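Cag-Z (Helicobacter pylori, PDB 1S2X) is of unknown function but is encoded in the cag pathogenicity island, which specifies a type IV secretion system. Local coordinates at residues A[42-46]-A[58-62]; A[71-76]-A[133-137]; A[11-17]-A[118-122]. The protein carries 1 engineered substitution. All coordinates share one frame; numbering follows the deposited sequence.

Interaction 1: residues A[42-46]-A[58-62]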
ATOM      1  N   TYR A  42      -1.688  14.293  18.600  1.00 29.39           N
ATOM      2  CA  TYR A  42      -1.336  15.555  17.918  1.00 28.90           C
ATOM      3  C   TYR A  42      -2.434  16.072  17.019  1.00 20.41           C
ATOM      4  O   TYR A  42      -2.411  17.212  16.572  1.00 29.35           O
ATOM      5  CB  TYR A  42      -0.052  15.347  17.096  1.00 25.33           C
ATOM      6  CG  TYR A  42       1.195  15.242  17.947  1.00 25.79           C
ATOM      7  CD1 TYR A  42       1.739  16.367  18.553  1.00 35.90           C
ATOM      8  CD2 TYR A  42       1.833  14.024  18.145  1.00 30.72           C
ATOM      9  CE1 TYR A  42       2.884  16.298  19.338  1.00 33.78           C
ATOM     10  CE2 TYR A  42       2.969  13.937  18.925  1.00 38.53           C
ATOM     11  CZ  TYR A  42       3.485  15.072  19.518  1.00 34.20           C
ATOM     12  OH  TYR A  42       4.617  14.980  20.288  1.00 46.58           O
ATOM     13  N   ALA A  43      -3.421  15.224  16.707  1.00 22.46           N
ATOM     14  CA  ALA A  43      -4.347  15.676  15.656  1.00 28.44           C
ATOM     15  C   ALA A  43      -5.772  15.862  16.136  1.00 26.03           C
ATOM     16  O   ALA A  43      -6.628  16.286  15.349  1.00 26.51           O
ATOM     17  CB  ALA A  43      -4.300  14.695  14.494  1.00 24.36           C
ATOM     18  N   THR A  44      -6.093  15.572  17.398  1.00 27.65           N
ATOM     19  CA  THR A  44      -7.481  15.802  17.807  1.00 30.39           C
ATOM     20  C   THR A  44      -7.872  17.275  17.766  1.00 30.01           C
ATOM     21  O   THR A  44      -9.031  17.607  17.476  1.00 27.85           O
ATOM     22  CB  THR A  44      -7.736  15.259  19.229  1.00 38.47           C
ATOM     23  OG1 THR A  44      -6.799  15.886  20.113  1.00 47.00           O
ATOM     24  CG2 THR A  44      -7.498  13.762  19.304  1.00 31.40           C
ATOM     25  N   SER A  45      -6.958  18.198  18.039  1.00 35.30           N
ATOM     26  CA  SER A  45      -7.268  19.627  18.019  1.00 37.12           C
ATOM     27  C   SER A  45      -7.679  20.167  16.655  1.00 38.30           C
ATOM     28  O   SER A  45      -8.270  21.260  16.592  1.00 33.60           O
ATOM     29  CB  SER A  45      -6.068  20.425  18.551  1.00 36.50           C
ATOM     30  OG  SER A  45      -5.019  20.513  17.601  1.00 39.92           O
ATOM     31  N   LEU A  46      -7.430  19.477  15.545  1.00 31.70           N
ATOM     32  CA  LEU A  46      -7.933  19.922  14.248  1.00 30.92           C
ATOM     33  C   LEU A  46      -9.447  20.193  14.296  1.00 34.33           C
ATOM     34  O   LEU A  46      -9.985  21.080  13.637  1.00 28.36           O
ATOM     35  CB  LEU A  46      -7.704  18.890  13.142  1.00 26.40           C
ATOM     36  CG  LEU A  46      -6.256  18.593  12.768  1.00 26.73           C
ATOM     37  CD1 LEU A  46      -6.220  17.406  11.817  1.00 23.43           C
ATOM     38  CD2 LEU A  46      -5.598  19.851  12.201  1.00 25.09           C
ATOM     39  N   ARG A  58      -3.226  24.671  11.534  1.00 27.93           N
ATOM     40  CA  ARG A  58      -3.087  23.540  12.449  1.00 21.25           C
ATOM     41  C   ARG A  58      -2.611  22.319  11.690  1.00 23.14           C
ATOM     42  O   ARG A  58      -1.957  21.436  12.236  1.00 19.86           O
ATOM     43  CB  ARG A  58      -4.428  23.279  13.131  1.00 31.84           C
ATOM     44  CG  ARG A  58      -4.819  24.393  14.097  1.00 32.00           C
ATOM     45  CD  ARG A  58      -6.017  23.998  14.950  1.00 36.59           C
ATOM     46  NE  ARG A  58      -6.578  25.158  15.644  1.00 33.56           N
ATOM     47  CZ  ARG A  58      -7.203  25.100  16.812  1.00 41.96           C
ATOM     48  NH1 ARG A  58      -7.357  23.944  17.448  1.00 32.94           N
ATOM     49  NH2 ARG A  58      -7.668  26.229  17.336  1.00 39.60           N
ATOM     50  N   VAL A  59      -2.938  22.261  10.401  1.00 25.10           N
ATOM     51  CA  VAL A  59      -2.440  21.154   9.570  1.00 24.84           C
ATOM     52  C   VAL A  59      -0.941  21.305   9.322  1.00 17.70           C
ATOM     53  O   VAL A  59      -0.191  20.330   9.439  1.00 21.63           O
ATOM     54  CB  VAL A  59      -3.201  21.072   8.241  1.00 26.77           C
ATOM     55  CG1 VAL A  59      -2.509  20.091   7.291  1.00 29.08           C
ATOM     56  CG2 VAL A  59      -4.650  20.664   8.460  1.00 21.67           C
ATOM     57  N   GLN A  60      -0.413  22.478   9.015  1.00 18.53           N
ATOM     58  CA  GLN A  60       1.023  22.711   9.050  1.00 27.08           C
ATOM     59  C   GLN A  60       1.702  22.263  10.342  1.00 22.79           C
ATOM     60  O   GLN A  60       2.710  21.562  10.374  1.00 21.58           O
ATOM     61  CB  GLN A  60       1.333  24.218   8.923  1.00 30.45           C
ATOM     62  CG  GLN A  60       1.128  24.770   7.525  1.00 35.37           C
ATOM     63  CD  GLN A  60       1.878  26.085   7.366  1.00 51.49           C
ATOM     64  OE1 GLN A  60       2.842  26.377   8.073  1.00 65.26           O
ATOM     65  NE2 GLN A  60       1.416  26.859   6.404  1.00 49.03           N
ATOM     66  N   GLU A  61       1.177  22.670  11.494  1.00 24.47           N
ATOM     67  CA  GLU A  61       1.780  22.247  12.764  1.00 22.79           C
ATOM     68  C   GLU A  61       1.740  20.743  12.942  1.00 18.86           C
ATOM     69  O   GLU A  61       2.627  20.119  13.526  1.00 27.91           O
ATOM     70  CB  GLU A  61       1.061  22.949  13.924  1.00 21.08           C
ATOM     71  CG  GLU A  61       1.780  22.889  15.259  1.00 31.95           C
ATOM     72  CD  GLU A  61       3.233  23.318  15.138  1.00 41.40           C
ATOM     73  OE1 GLU A  61       3.486  24.466  14.718  1.00 63.52           O
ATOM     74  OE2 GLU A  61       4.128  22.506  15.442  1.00 47.57           O
ATOM     75  N   LEU A  62       0.672  20.113  12.448  1.00 22.77           N
ATOM     76  CA  LEU A  62       0.583  18.662  12.464  1.00 22.88           C
ATOM     77  C   LEU A  62       1.705  18.037  11.642  1.00 21.88           C
ATOM     78  O   LEU A  62       2.283  17.040  12.071  1.00 20.86           O
ATOM     79  CB  LEU A  62      -0.774  18.164  11.931  1.00 19.52           C
ATOM     80  CG  LEU A  62      -1.012  16.658  11.991  1.00 20.93           C
ATOM     81  CD1 LEU A  62      -0.882  16.128  13.414  1.00 24.18           C
ATOM     82  CD2 LEU A  62      -2.383  16.306  11.433  1.00 21.18           C
TER
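The carbonyl oxygen of Ser-45 receives NH1 of Arg-58 at 3.0 Å, a weak hydrogen bond because the N-H is bent to 124° at the proton. The arginine chain runs extended from CG to NE along the end of the 42-46 turn, and its CD passes the same oxygen at 3.9 Å. NE is taken by Asp-54 in a salt bridge, which is the stronger anchor of the guanidinium.

Beneath this polar edge the contact is aliphatic. Leu-46 slides past Arg-58 in the opposite direction and lays CD2 against the arginine CB at 3.7 Å; the same methyl also reaches CG2 of Val-59. Its other methyl, CD1, meets Leu-62 CD2 at 4.0 Å, the two leucines crossing at about a right angle. Leu-62 holds CG opposite its backbone N (chi1 -176°), and its CD1 reaches the end of helix 31-43, where it lies 3.9 Å from both Tyr-42 CB and Ala-43 CB. The tyrosine ring leads away and meets Phe-38.

The contact thus joins the end of helix 31-43 to helix 52-68 mainly through aliphatic groups, the leucine methyls foremost, while Asp-54, as the stronger partner, would partly offset the arginine charge.

Interaction 2: residues A[71-76]-A[133-137]; sequences ISFDAY and LVASY
In the buried middle of this all-helical fold, the start of helix 74-101 meets the end of helix 105-135 through an aromatic cluster. Phe-73 turns the edge of its ring to the face of Tyr-137 in an edge-to-face pair, centroids 5.2 Å apart and planes at 67°, with CE1 3.6 Å from Tyr-137 CD2. One face of the phenylalanine takes a CH-pi contact from Val-134: CG1 stands 3.5 Å from the ring centroid, only 6° off the normal.

The other valine methyl, CG2, abuts the rim of Tyr-76 at CD1, 3.5 Å away and near the ring plane. Val-134 has CG1 anti to the backbone N (chi1 171°), which gives one methyl to each ring. Leu-133 CD2 lies obliquely by Tyr-76 CZ at 3.8 Å, the side chains crossing at about a right angle.

Ile-71 approaches Tyr-137 over the face that also receives Phe-73. Its CD1 is 4.0 Å from the ring centroid in a second CH-pi contact. Met-66 of helix 52-68 and Phe-164 of helix 161-183 extend the cluster.

Dispersion between apolar groups and weakly polar C-H to ring contacts therefore carry the adhesion here; Val-134 over one face of Phe-73, and Phe-73 with Ile-71 over one face of Tyr-137, would restrict how far the two rings can turn.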
ATOM      1  N   ILE A  71       7.690  10.487  11.833  1.00 35.30           N
ATOM      2  CA  ILE A  71       6.731   9.706  11.050  1.00 36.42           C
ATOM      3  C   ILE A  71       7.212   9.685   9.606  1.00 42.89           C
ATOM      4  O   ILE A  71       7.693  10.686   9.066  1.00 50.82           O
ATOM      5  CB  ILE A  71       5.319  10.282  11.102  1.00 42.79           C
ATOM      6  CG1 ILE A  71       4.197   9.259  10.946  1.00 45.44           C
ATOM      7  CG2 ILE A  71       5.141  11.308   9.996  1.00 63.73           C
ATOM      8  CD1 ILE A  71       3.732   9.218   9.508  1.00 50.44           C
ATOM      9  N   SER A  72       7.114   8.537   8.938  1.00 47.02           N
ATOM     10  CA  SER A  72       7.636   8.474   7.575  1.00 48.39           C
ATOM     11  C   SER A  72       6.823   7.497   6.737  1.00 39.65           C
ATOM     12  O   SER A  72       6.679   6.329   7.078  1.00 44.09           O
ATOM     13  CB  SER A  72       9.110   8.048   7.568  1.00 45.79           C
ATOM     14  OG  SER A  72       9.802   8.622   6.466  1.00 50.86           O
ATOM     15  N   PHE A  73       6.303   8.008   5.627  1.00 40.06           N
ATOM     16  CA  PHE A  73       5.543   7.155   4.726  1.00 36.87           C
ATOM     17  C   PHE A  73       6.486   6.426   3.777  1.00 45.04           C
ATOM     18  O   PHE A  73       6.138   5.368   3.264  1.00 48.81           O
ATOM     19  CB  PHE A  73       4.543   7.977   3.929  1.00 32.91           C
ATOM     20  CG  PHE A  73       3.487   8.648   4.794  1.00 26.83           C
ATOM     21  CD1 PHE A  73       3.041   8.024   5.956  1.00 34.42           C
ATOM     22  CD2 PHE A  73       2.967   9.868   4.415  1.00 30.77           C
ATOM     23  CE1 PHE A  73       2.071   8.638   6.728  1.00 34.14           C
ATOM     24  CE2 PHE A  73       2.017  10.492   5.216  1.00 35.80           C
ATOM     25  CZ  PHE A  73       1.584   9.880   6.375  1.00 29.92           C
ATOM     26  N   ASP A  74       7.656   7.026   3.582  1.00 44.36           N
ATOM     27  CA  ASP A  74       8.684   6.407   2.746  1.00 49.46           C
ATOM     28  C   ASP A  74       8.884   4.941   3.110  1.00 44.00           C
ATOM     29  O   ASP A  74       9.070   4.072   2.253  1.00 40.94           O
ATOM     30  CB  ASP A  74       9.980   7.216   2.867  1.00 47.84           C
ATOM     31  CG  ASP A  74       9.803   8.600   2.231  1.00 62.64           C
ATOM     32  OD1 ASP A  74      10.486   9.558   2.647  1.00 82.05           O
ATOM     33  OD2 ASP A  74       8.967   8.723   1.316  1.00 63.99           O
ATOM     34  N   ALA A  75       8.818   4.639   4.410  1.00 33.54           N
ATOM     35  CA  ALA A  75       8.994   3.240   4.816  1.00 28.85           C
ATOM     36  C   ALA A  75       7.929   2.350   4.194  1.00 44.80           C
ATOM     37  O   ALA A  75       8.235   1.259   3.707  1.00 51.45           O
ATOM     38  CB  ALA A  75       8.929   3.149   6.329  1.00 27.87           C
ATOM     39  N   TYR A  76       6.671   2.800   4.214  1.00 48.38           N
ATOM     40  CA  TYR A  76       5.588   1.992   3.644  1.00 51.00           C
ATOM     41  C   TYR A  76       5.808   1.818   2.138  1.00 38.91           C
ATOM     42  O   TYR A  76       5.360   0.802   1.609  1.00 37.03           O
ATOM     43  CB  TYR A  76       4.191   2.579   3.875  1.00 41.99           C
ATOM     44  CG  TYR A  76       3.850   2.805   5.327  1.00 49.22           C
ATOM     45  CD1 TYR A  76       3.047   3.860   5.738  1.00 45.78           C
ATOM     46  CD2 TYR A  76       4.343   1.945   6.305  1.00 52.67           C
ATOM     47  CE1 TYR A  76       2.750   4.052   7.075  1.00 46.25           C
ATOM     48  CE2 TYR A  76       4.051   2.133   7.640  1.00 50.24           C
ATOM     49  CZ  TYR A  76       3.251   3.189   8.019  1.00 55.99           C
ATOM     50  OH  TYR A  76       2.956   3.376   9.352  1.00 82.86           O
ATOM     51  N   LEU A 133      -4.229   3.268   5.160  1.00 19.73           N
ATOM     52  CA  LEU A 133      -3.571   3.680   6.393  1.00 25.58           C
ATOM     53  C   LEU A 133      -2.927   5.054   6.268  1.00 28.46           C
ATOM     54  O   LEU A 133      -2.999   5.883   7.172  1.00 20.20           O
ATOM     55  CB  LEU A 133      -2.517   2.637   6.782  1.00 27.34           C
ATOM     56  CG  LEU A 133      -1.609   2.950   7.973  1.00 31.08           C
ATOM     57  CD1 LEU A 133      -2.357   2.844   9.292  1.00 26.14           C
ATOM     58  CD2 LEU A 133      -0.407   2.002   7.950  1.00 31.94           C
ATOM     59  N   VAL A 134      -2.272   5.327   5.140  1.00 26.98           N
ATOM     60  CA  VAL A 134      -1.565   6.605   5.060  1.00 23.98           C
ATOM     61  C   VAL A 134      -2.559   7.762   4.995  1.00 26.81           C
ATOM     62  O   VAL A 134      -2.331   8.813   5.594  1.00 23.38           O
ATOM     63  CB  VAL A 134      -0.613   6.634   3.858  1.00 27.16           C
ATOM     64  CG1 VAL A 134      -0.054   8.035   3.638  1.00 25.31           C
ATOM     65  CG2 VAL A 134       0.530   5.649   4.091  1.00 24.02           C
ATOM     66  N   ALA A 135      -3.649   7.519   4.276  1.00 18.23           N
ATOM     67  CA  ALA A 135      -4.712   8.487   4.175  1.00 22.58           C
ATOM     68  C   ALA A 135      -5.311   8.779   5.556  1.00 25.28           C
ATOM     69  O   ALA A 135      -5.739   9.910   5.802  1.00 29.50           O
ATOM     70  CB  ALA A 135      -5.805   8.017   3.226  1.00 22.56           C
ATOM     71  N   SER A 136      -5.363   7.795   6.451  1.00 22.40           N
ATOM     72  CA  SER A 136      -5.934   8.042   7.774  1.00 21.59           C
ATOM     73  C   SER A 136      -5.103   8.940   8.670  1.00 19.85           C
ATOM     74  O   SER A 136      -5.586   9.216   9.777  1.00 21.56           O
ATOM     75  CB  SER A 136      -6.147   6.692   8.491  1.00 24.44           C
ATOM     76  OG  SER A 136      -4.916   6.314   9.097  1.00 20.20           O
ATOM     77  N   TYR A 137      -3.912   9.406   8.271  1.00 19.27           N
ATOM     78  CA  TYR A 137      -3.169  10.411   9.059  1.00 15.55           C
ATOM     79  C   TYR A 137      -3.765  11.812   8.969  1.00 24.40           C
ATOM     80  O   TYR A 137      -3.390  12.769   9.654  1.00 19.21           O
ATOM     81  CB  TYR A 137      -1.699  10.446   8.595  1.00 18.05           C
ATOM     82  CG  TYR A 137      -0.876   9.392   9.336  1.00 24.07           C
ATOM     83  CD1 TYR A 137      -0.189   9.747  10.488  1.00 22.58           C
ATOM     84  CD2 TYR A 137      -0.816   8.077   8.885  1.00 17.28           C
ATOM     85  CE1 TYR A 137       0.563   8.815  11.190  1.00 24.52           C
ATOM     86  CE2 TYR A 137      -0.072   7.136   9.576  1.00 18.21           C
ATOM     87  CZ  TYR A 137       0.608   7.519  10.719  1.00 29.58           C
ATOM     88  OH  TYR A 137       1.360   6.592  11.418  1.00 33.14           O
TER

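Interaction 3: residues A[11-17]-A[118-122]; sequences GFNEAER and NFNNF
Arg-17 crosses to Phe-122 with its whole aliphatic stem. Its CB stands over one face of the phenylalanine ring, 4.3 Å from the centroid and 27° off the normal, a CH-pi contact. CG follows between two rings: it is above the rim of the Phe-122 face and also over one face of Phe-12 in its own segment. CD then passes Phe-122 CB at 3.9 Å. At chi3 (-37°) the chain bends, and the guanidinium swings back over the start of helix 14-23, with the backbone N of Glu-14 beneath one face. There NH1 meets Glu-14 OE1 at 3.0 Å in a salt bridge whose hydrogen bond is weak. NH2 comes 3.7 Å from Asn-118 ND2, which lies at the guanidinium edge, the two planes almost perpendicular; this is a contact of two donor groups, not a bond.

The amide ND2 of Asn-118 points instead at the carbonyl oxygen of Gly-11, 2.9 Å away. The oxygen lies close to the amide plane, and the donor sits nearly on the extension of the C=O bond. A weak second bond joins the same ND2 to Glu-114.

Phe-12 packs against both Asn-118 and Phe-122. Its edge turns to the face of Phe-122 in an offset edge-to-face pair, planes at 86°, with CE2 3.9 Å from Phe-122 CD1. Ser-87 and Cys-91 of helix 74-101 also border the Phe-12 ring, and Glu-94 of that helix accepts a hydrogen bond from the backbone N of Phe-12.

An edge-to-face pair of phenylalanines, with an arginine stem along them, thus joins the N-terminal turn and helix 14-23 to helix 105-135, a contact between helices of an elongated, all-helical fold.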
ATOM      1  N   GLY A  11       0.550 -21.778  -8.454  1.00 45.37           N
ATOM      2  CA  GLY A  11      -0.641 -20.942  -8.491  1.00 45.10           C
ATOM      3  C   GLY A  11      -0.620 -19.869  -7.415  1.00 38.55           C
ATOM      4  O   GLY A  11      -1.677 -19.353  -7.067  1.00 36.70           O
ATOM      5  N   PHE A  12       0.570 -19.579  -6.911  1.00 40.86           N
ATOM      6  CA  PHE A  12       0.799 -18.580  -5.869  1.00 38.69           C
ATOM      7  C   PHE A  12      -0.245 -18.683  -4.752  1.00 42.92           C
ATOM      8  O   PHE A  12      -1.016 -17.742  -4.571  1.00 43.74           O
ATOM      9  CB  PHE A  12       0.797 -17.187  -6.492  1.00 33.71           C
ATOM     10  CG  PHE A  12       1.371 -16.121  -5.571  1.00 35.00           C
ATOM     11  CD1 PHE A  12       2.497 -16.372  -4.813  1.00 38.17           C
ATOM     12  CD2 PHE A  12       0.764 -14.877  -5.481  1.00 36.82           C
ATOM     13  CE1 PHE A  12       3.031 -15.410  -3.972  1.00 36.95           C
ATOM     14  CE2 PHE A  12       1.296 -13.907  -4.644  1.00 36.00           C
ATOM     15  CZ  PHE A  12       2.419 -14.174  -3.888  1.00 36.19           C
ATOM     16  N   ASN A  13      -0.237 -19.810  -4.074  1.00 42.60           N
ATOM     17  CA  ASN A  13      -1.051 -20.327  -3.015  1.00 45.15           C
ATOM     18  C   ASN A  13      -1.222 -19.319  -1.872  1.00 46.32           C
ATOM     19  O   ASN A  13      -0.388 -18.437  -1.713  1.00 41.44           O
ATOM     20  CB  ASN A  13      -0.428 -21.578  -2.377  1.00 45.64           C
ATOM     21  CG  ASN A  13      -0.746 -22.873  -3.086  1.00 61.25           C
ATOM     22  OD1 ASN A  13      -1.689 -22.954  -3.874  1.00 90.93           O
ATOM     23  ND2 ASN A  13       0.050 -23.907  -2.811  1.00 55.97           N
ATOM     24  N   GLU A  14      -2.275 -19.504  -1.092  1.00 47.72           N
ATOM     25  CA  GLU A  14      -2.453 -18.709   0.119  1.00 53.34           C
ATOM     26  C   GLU A  14      -1.244 -18.895   1.024  1.00 48.16           C
ATOM     27  O   GLU A  14      -0.805 -17.979   1.720  1.00 55.92           O
ATOM     28  CB  GLU A  14      -3.749 -19.088   0.820  1.00 58.78           C
ATOM     29  CG  GLU A  14      -4.490 -20.279   0.257  1.00 69.21           C
ATOM     30  CD  GLU A  14      -5.292 -20.003  -0.996  1.00 72.61           C
ATOM     31  OE1 GLU A  14      -6.229 -19.172  -0.941  1.00 66.64           O
ATOM     32  OE2 GLU A  14      -4.983 -20.628  -2.039  1.00 57.85           O
ATOM     33  N   ALA A  15      -0.662 -20.089   1.031  1.00 48.19           N
ATOM     34  CA  ALA A  15       0.483 -20.327   1.908  1.00 57.30           C
ATOM     35  C   ALA A  15       1.730 -19.607   1.415  1.00 54.09           C
ATOM     36  O   ALA A  15       2.564 -19.127   2.183  1.00 53.57           O
ATOM     37  CB  ALA A  15       0.764 -21.820   2.022  1.00 75.24           C
ATOM     38  N   GLU A  16       1.863 -19.533   0.094  1.00 44.96           N
ATOM     39  CA  GLU A  16       3.031 -18.859  -0.475  1.00 49.78           C
ATOM     40  C   GLU A  16       2.889 -17.354  -0.275  1.00 50.37           C
ATOM     41  O   GLU A  16       3.827 -16.599  -0.038  1.00 44.23           O
ATOM     42  CB  GLU A  16       3.157 -19.231  -1.947  1.00 50.91           C
ATOM     43  CG  GLU A  16       4.532 -19.671  -2.397  1.00 59.15           C
ATOM     44  CD  GLU A  16       5.103 -20.855  -1.654  1.00 56.12           C
ATOM     45  OE1 GLU A  16       4.383 -21.852  -1.463  1.00 62.90           O
ATOM     46  OE2 GLU A  16       6.279 -20.789  -1.255  1.00 61.59           O
ATOM     47  N   ARG A  17       1.637 -16.914  -0.371  1.00 45.23           N
ATOM     48  CA  ARG A  17       1.318 -15.511  -0.155  1.00 40.67           C
ATOM     49  C   ARG A  17       1.592 -15.107   1.284  1.00 51.40           C
ATOM     50  O   ARG A  17       2.155 -14.035   1.523  1.00 44.25           O
ATOM     51  CB  ARG A  17      -0.139 -15.293  -0.558  1.00 36.30           C
ATOM     52  CG  ARG A  17      -0.279 -15.296  -2.085  1.00 35.09           C
ATOM     53  CD  ARG A  17      -1.702 -14.940  -2.480  1.00 32.96           C
ATOM     54  NE  ARG A  17      -2.653 -15.512  -1.532  1.00 46.42           N
ATOM     55  CZ  ARG A  17      -3.659 -16.303  -1.882  1.00 59.94           C
ATOM     56  NH1 ARG A  17      -4.477 -16.779  -0.948  1.00 54.71           N
ATOM     57  NH2 ARG A  17      -3.834 -16.601  -3.163  1.00 51.30           N
ATOM     58  N   ASN A 118      -3.372 -14.052  -9.020  1.00 35.83           N
ATOM     59  CA  ASN A 118      -3.220 -13.966  -7.573  1.00 39.32           C
ATOM     60  C   ASN A 118      -2.115 -12.972  -7.217  1.00 49.38           C
ATOM     61  O   ASN A 118      -2.136 -12.402  -6.123  1.00 40.94           O
ATOM     62  CB  ASN A 118      -2.930 -15.337  -6.961  1.00 36.08           C
ATOM     63  CG  ASN A 118      -4.158 -16.226  -6.968  1.00 44.39           C
ATOM     64  OD1 ASN A 118      -5.283 -15.743  -7.132  1.00 56.17           O
ATOM     65  ND2 ASN A 118      -3.944 -17.526  -6.788  1.00 46.14           N
ATOM     66  N   PHE A 119      -1.174 -12.792  -8.140  1.00 48.15           N
ATOM     67  CA  PHE A 119      -0.134 -11.774  -7.990  1.00 45.14           C
ATOM     68  C   PHE A 119      -0.804 -10.401  -8.072  1.00 40.67           C
ATOM     69  O   PHE A 119      -0.582  -9.525  -7.236  1.00 45.41           O
ATOM     70  CB  PHE A 119       0.981 -11.898  -9.025  1.00 33.84           C
ATOM     71  CG  PHE A 119       1.940 -10.721  -9.095  1.00 32.31           C
ATOM     72  CD1 PHE A 119       1.762  -9.696 -10.011  1.00 36.44           C
ATOM     73  CD2 PHE A 119       3.019 -10.636  -8.238  1.00 33.97           C
ATOM     74  CE1 PHE A 119       2.619  -8.611 -10.067  1.00 32.45           C
ATOM     75  CE2 PHE A 119       3.881  -9.547  -8.270  1.00 33.67           C
ATOM     76  CZ  PHE A 119       3.675  -8.528  -9.176  1.00 29.19           C
ATOM     77  N   ASN A 120      -1.635 -10.228  -9.099  1.00 33.27           N
ATOM     78  CA  ASN A 120      -2.269  -8.931  -9.279  1.00 40.98           C
ATOM     79  C   ASN A 120      -3.097  -8.555  -8.046  1.00 48.80           C
ATOM     80  O   ASN A 120      -3.072  -7.400  -7.627  1.00 41.31           O
ATOM     81  CB  ASN A 120      -3.168  -8.899 -10.512  1.00 43.09           C
ATOM     82  CG  ASN A 120      -3.535  -7.471 -10.892  1.00 53.63           C
ATOM     83  OD1 ASN A 120      -2.678  -6.587 -10.853  1.00 50.56           O
ATOM     84  ND2 ASN A 120      -4.784  -7.217 -11.261  1.00 40.61           N
ATOM     85  N   ASN A 121      -3.814  -9.523  -7.498  1.00 43.37           N
ATOM     86  CA  ASN A 121      -4.771  -9.309  -6.424  1.00 45.77           C
ATOM     87  C   ASN A 121      -4.141  -9.196  -5.053  1.00 45.16           C
ATOM     88  O   ASN A 121      -4.549  -8.379  -4.208  1.00 38.88           O
ATOM     89  CB  ASN A 121      -5.801 -10.460  -6.444  1.00 49.49           C
ATOM     90  CG  ASN A 121      -6.732 -10.235  -7.631  1.00 52.56           C
ATOM     91  OD1 ASN A 121      -7.346 -11.162  -8.141  1.00 67.43           O
ATOM     92  ND2 ASN A 121      -6.812  -8.979  -8.053  1.00 45.31           N
ATOM     93  N   PHE A 122      -3.126 -10.028  -4.818  1.00 36.39           N
ATOM     94  CA  PHE A 122      -2.460  -9.956  -3.519  1.00 34.95           C
ATOM     95  C   PHE A 122      -1.696  -8.645  -3.382  1.00 45.60           C
ATOM     96  O   PHE A 122      -1.698  -8.008  -2.327  1.00 40.03           O
ATOM     97  CB  PHE A 122      -1.548 -11.164  -3.383  1.00 36.53           C
ATOM     98  CG  PHE A 122      -0.569 -11.128  -2.224  1.00 40.53           C
ATOM     99  CD1 PHE A 122       0.751 -10.782  -2.429  1.00 37.68           C
ATOM    100  CD2 PHE A 122      -0.968 -11.442  -0.937  1.00 43.93           C
ATOM    101  CE1 PHE A 122       1.646 -10.748  -1.377  1.00 33.71           C
ATOM    102  CE2 PHE A 122      -0.074 -11.426   0.115  1.00 41.25           C
ATOM    103  CZ  PHE A 122       1.247 -11.087  -0.103  1.00 31.83           C
TER

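Overall arrangement
The three contacts are spread along an elongated, all-helical chain. Interactions 1 and 3 lie on opposite sides of its centre, about 40 Å apart between centres; interaction 2 is nearer the middle, its centre about 16 Å from that of interaction 1 and about 25 Å from that of interaction 3. Interaction 3 opens first and spans the whole of interaction 1; interaction 2 opens before interaction 3 closes and closes after it, so the two cross. Interactions 1 and 2 touch where Leu-62 CD2 packs on Tyr-137 O at 4.1 Å. Helix 105-135, shared by interactions 2 and 3, thus ties the N-terminal segment and the start of helix 74-101 into one body, while interaction 1 joins neighbouring helices at one end.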